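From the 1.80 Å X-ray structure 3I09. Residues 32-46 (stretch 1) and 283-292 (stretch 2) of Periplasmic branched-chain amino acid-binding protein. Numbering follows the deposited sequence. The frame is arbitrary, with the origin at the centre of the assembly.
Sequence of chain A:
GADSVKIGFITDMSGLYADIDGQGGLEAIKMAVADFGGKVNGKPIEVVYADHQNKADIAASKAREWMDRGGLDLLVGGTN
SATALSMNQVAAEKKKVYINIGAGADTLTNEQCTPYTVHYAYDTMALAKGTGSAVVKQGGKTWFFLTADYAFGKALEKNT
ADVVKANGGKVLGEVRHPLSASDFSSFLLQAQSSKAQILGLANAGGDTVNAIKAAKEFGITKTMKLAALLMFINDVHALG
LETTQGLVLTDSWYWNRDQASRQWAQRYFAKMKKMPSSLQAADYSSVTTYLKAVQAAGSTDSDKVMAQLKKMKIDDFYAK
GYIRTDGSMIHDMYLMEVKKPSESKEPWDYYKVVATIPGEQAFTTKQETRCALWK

Stretch 1 (32-46) AVADFGGKVNGKPIE
Stretch 2 (283-292) DYSSVTTYLK

Stretch 2 is one helical segment, Asp283 to Lys292, packed against the last turns of a helix that begins before Ala32 (axes 9.3 Å apart, 42° between directions) and the hairpin that follows; together they bury 491 Å². Gly37 (phi 109°) ends the helical stretch in a Schellman motif, its bonds Gly37 N to Ala34 O (3.0 Å) and Gly38 N to Val33 O (3.0 Å) reaching back into the last turn, and a type I' turn from Val40 to Lys43 joins strand Lys39–Val40 to the strand that starts at Lys43 and runs on past Glu46.

Asp283 does not reach stretch 1; its carbonyl O accepts from Ser286 OG (2.9 Å). Tyr284 (chi1 t, chi2 -69°) lays one ring face against Ala32, whose CB sits 3.7 Å from the centroid of the Tyr284 ring. The small methyl permits a close backbone approach, 5.2 Å between Ala32 CA and Tyr284 CA, while Tyr284 OH donates to Asp35 OD2 at 2.5 Å. Ser285, Ser286 and Thr289 point away. Val287 (t), a compact branched apolar chain, suits contact with both Ala32 and Val33, its CG1 3.7 Å from Ala32 CB and 3.9 Å from Val33 CG2. The hydroxyl of partly exposed Thr288 can engage a water that donates to the Ala32 carbonyl, 2.8 Å from both Thr288 OG1 and Ala32 O.

Leu291 (m, t) is the most covered residue. Its CB lies 3.5 Å from the Phe36 ring centroid (Phe36 chi1 t), over the face, while its CD2 meets Ile45 CD1 at 3.7 Å and Val40 CG1 at 4.0 Å: a branched apolar chain suits this pocket. Exposed Lys292 brings CG within 4.1 Å of Phe36 CE1.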

# COMPACT_ATOMS: atom_id res chain seq x y z
N ALA A 32 -12.01 -13.87 3.73
CA ALA A 32 -10.87 -14.70 4.19
C ALA A 32 -11.23 -15.46 5.48
O ALA A 32 -10.88 -16.60 5.63
CB ALA A 32 -9.63 -13.82 4.44
N VAL A 33 -11.91 -14.81 6.40
CA VAL A 33 -12.35 -15.46 7.64
C VAL A 33 -13.31 -16.62 7.33
O VAL A 33 -13.15 -17.73 7.84
CB VAL A 33 -12.95 -14.45 8.61
CG1 VAL A 33 -13.61 -15.14 9.81
CG2 VAL A 33 -11.81 -13.48 9.07
N ALA A 34 -14.32 -16.34 6.52
CA ALA A 34 -15.28 -17.36 6.13
C ALA A 34 -14.60 -18.48 5.40
O ALA A 34 -14.85 -19.66 5.69
CB ALA A 34 -16.39 -16.75 5.28
N ASP A 35 -13.71 -18.15 4.46
CA ASP A 35 -13.03 -19.21 3.69
C ASP A 35 -12.16 -20.14 4.53
O ASP A 35 -12.03 -21.34 4.21
CB ASP A 35 -12.22 -18.65 2.53
CG ASP A 35 -13.08 -18.00 1.46
OD1 ASP A 35 -14.32 -18.20 1.42
OD2 ASP A 35 -12.50 -17.27 0.62
N PHE A 36 -11.59 -19.60 5.60
CA PHE A 36 -10.74 -20.37 6.52
C PHE A 36 -11.59 -21.32 7.39
O PHE A 36 -11.05 -22.23 8.01
CB PHE A 36 -9.99 -19.39 7.43
CG PHE A 36 -8.81 -20.00 8.13
CD1 PHE A 36 -7.61 -20.15 7.48
CD2 PHE A 36 -8.91 -20.42 9.44
CE1 PHE A 36 -6.53 -20.72 8.13
CE2 PHE A 36 -7.81 -20.99 10.08
CZ PHE A 36 -6.64 -21.15 9.42
N GLY A 37 -12.90 -21.11 7.40
CA GLY A 37 -13.87 -21.90 8.19
C GLY A 37 -14.49 -21.17 9.37
O GLY A 37 -15.25 -21.78 10.13
N GLY A 38 -14.19 -19.89 9.56
CA GLY A 38 -14.88 -19.08 10.57
C GLY A 38 -14.43 -19.28 12.01
O GLY A 38 -14.95 -18.63 12.91
N LYS A 39 -13.48 -20.20 12.22
CA LYS A 39 -12.92 -20.44 13.53
C LYS A 39 -11.47 -20.84 13.42
O LYS A 39 -10.99 -21.22 12.35
CB LYS A 39 -13.71 -21.52 14.26
CG LYS A 39 -13.85 -22.78 13.53
CD LYS A 39 -14.52 -23.86 14.42
CE LYS A 39 -13.94 -25.26 14.04
NZ LYS A 39 -14.35 -26.35 14.98
N VAL A 40 -10.75 -20.74 14.53
CA VAL A 40 -9.38 -21.21 14.60
C VAL A 40 -9.10 -21.54 16.06
O VAL A 40 -9.61 -20.87 16.95
CB VAL A 40 -8.34 -20.22 14.03
CG1 VAL A 40 -8.24 -18.93 14.84
CG2 VAL A 40 -6.96 -20.90 13.92
N ASN A 41 -8.32 -22.58 16.27
CA ASN A 41 -8.08 -23.13 17.61
C ASN A 41 -9.33 -23.33 18.44
O ASN A 41 -9.37 -23.02 19.63
CB ASN A 41 -7.08 -22.26 18.35
CG ASN A 41 -5.72 -22.23 17.68
OD1 ASN A 41 -5.35 -23.13 16.90
ND2 ASN A 41 -4.96 -21.20 18.00
N GLY A 42 -10.37 -23.82 17.78
CA GLY A 42 -11.63 -24.06 18.43
C GLY A 42 -12.45 -22.83 18.81
O GLY A 42 -13.46 -22.98 19.44
N LYS A 43 -12.02 -21.64 18.42
CA LYS A 43 -12.76 -20.41 18.79
C LYS A 43 -13.28 -19.73 17.55
O LYS A 43 -12.57 -19.65 16.53
CB LYS A 43 -11.85 -19.43 19.51
CG LYS A 43 -11.39 -19.90 20.85
CD LYS A 43 -10.21 -19.13 21.41
CE LYS A 43 -10.58 -17.82 22.06
NZ LYS A 43 -9.52 -17.44 23.10
N PRO A 44 -14.49 -19.19 17.62
CA PRO A 44 -14.98 -18.41 16.48
C PRO A 44 -14.14 -17.17 16.28
O PRO A 44 -13.60 -16.60 17.26
CB PRO A 44 -16.40 -18.03 16.89
CG PRO A 44 -16.34 -18.06 18.42
CD PRO A 44 -15.43 -19.19 18.75
N ILE A 45 -14.01 -16.79 15.02
CA ILE A 45 -13.31 -15.57 14.64
C ILE A 45 -14.30 -14.44 14.46
O ILE A 45 -15.26 -14.57 13.71
CB ILE A 45 -12.56 -15.75 13.34
CG1 ILE A 45 -11.49 -16.82 13.53
CG2 ILE A 45 -11.96 -14.36 12.86
CD1 ILE A 45 -11.12 -17.56 12.30
N GLU A 46 -14.05 -13.33 15.15
CA GLU A 46 -14.91 -12.14 15.01
C GLU A 46 -14.13 -10.99 14.40
O GLU A 46 -12.97 -10.76 14.76
CB GLU A 46 -15.39 -11.68 16.38
CG GLU A 46 -16.37 -12.55 17.11
CD GLU A 46 -16.72 -11.93 18.49
OE1 GLU A 46 -16.48 -10.71 18.68
OE2 GLU A 46 -17.22 -12.65 19.38
N ASP A 283 -5.36 -7.53 1.78
CA ASP A 283 -6.17 -7.65 3.00
C ASP A 283 -6.60 -9.11 3.22
O ASP A 283 -6.44 -9.66 4.34
CB ASP A 283 -7.44 -6.78 2.94
CG ASP A 283 -7.18 -5.27 3.04
OD1 ASP A 283 -6.15 -4.84 3.60
OD2 ASP A 283 -8.07 -4.50 2.53
N TYR A 284 -7.17 -9.73 2.18
CA TYR A 284 -7.60 -11.12 2.25
C TYR A 284 -6.38 -12.01 2.55
O TYR A 284 -6.43 -12.85 3.46
CB TYR A 284 -8.31 -11.52 0.96
CG TYR A 284 -8.76 -12.96 0.88
CD1 TYR A 284 -7.85 -13.99 0.77
CD2 TYR A 284 -10.12 -13.30 0.90
CE1 TYR A 284 -8.26 -15.33 0.68
CE2 TYR A 284 -10.55 -14.63 0.77
CZ TYR A 284 -9.60 -15.63 0.71
OH TYR A 284 -9.98 -16.92 0.62
N SER A 285 -5.30 -11.83 1.81
CA SER A 285 -4.13 -12.71 1.95
C SER A 285 -3.51 -12.63 3.34
O SER A 285 -3.09 -13.62 3.90
CB SER A 285 -3.07 -12.34 0.89
OG SER A 285 -1.87 -13.07 1.07
N SER A 286 -3.42 -11.41 3.87
CA SER A 286 -2.79 -11.16 5.17
C SER A 286 -3.57 -11.86 6.27
O SER A 286 -2.98 -12.41 7.20
CB SER A 286 -2.65 -9.64 5.45
OG SER A 286 -3.92 -9.09 5.68
N VAL A 287 -4.90 -11.89 6.15
CA VAL A 287 -5.74 -12.59 7.13
C VAL A 287 -5.55 -14.11 7.06
O VAL A 287 -5.42 -14.79 8.08
CB VAL A 287 -7.23 -12.16 7.01
CG1 VAL A 287 -8.18 -13.06 7.81
CG2 VAL A 287 -7.33 -10.67 7.49
N THR A 288 -5.51 -14.65 5.85
CA THR A 288 -5.18 -16.03 5.68
C THR A 288 -3.82 -16.37 6.32
O THR A 288 -3.69 -17.35 7.04
CB THR A 288 -5.19 -16.43 4.21
OG1 THR A 288 -6.42 -16.05 3.60
CG2 THR A 288 -5.00 -17.93 4.10
N THR A 289 -2.83 -15.52 6.08
CA THR A 289 -1.49 -15.71 6.64
C THR A 289 -1.50 -15.69 8.17
O THR A 289 -0.91 -16.55 8.82
CB THR A 289 -0.54 -14.68 6.03
OG1 THR A 289 -0.45 -14.97 4.62
CG2 THR A 289 0.84 -14.72 6.72
N TYR A 290 -2.16 -14.69 8.77
CA TYR A 290 -2.32 -14.65 10.22
C TYR A 290 -2.99 -15.92 10.75
O TYR A 290 -2.53 -16.51 11.72
CB TYR A 290 -3.12 -13.43 10.63
CG TYR A 290 -3.44 -13.40 12.08
CD1 TYR A 290 -2.49 -13.04 13.02
CD2 TYR A 290 -4.72 -13.78 12.54
CE1 TYR A 290 -2.81 -13.04 14.39
CE2 TYR A 290 -5.03 -13.79 13.88
CZ TYR A 290 -4.06 -13.42 14.80
OH TYR A 290 -4.32 -13.44 16.15
N LEU A 291 -4.14 -16.29 10.16
CA LEU A 291 -4.90 -17.43 10.67
C LEU A 291 -4.08 -18.72 10.57
O LEU A 291 -4.15 -19.55 11.47
CB LEU A 291 -6.28 -17.57 10.02
CG LEU A 291 -7.27 -16.42 10.33
CD1 LEU A 291 -8.55 -16.52 9.48
CD2 LEU A 291 -7.61 -16.38 11.81
N LYS A 292 -3.30 -18.87 9.50
CA LYS A 292 -2.44 -20.05 9.35
C LYS A 292 -1.41 -20.09 10.46
O LYS A 292 -1.06 -21.16 10.94
CB LYS A 292 -1.75 -20.10 7.98
CG LYS A 292 -2.67 -20.54 6.88
CD LYS A 292 -1.97 -20.58 5.51
CE LYS A 292 -2.89 -21.24 4.42
NZ LYS A 292 -3.16 -22.71 4.62
O HOH W 1 -8.52 -17.64 4.44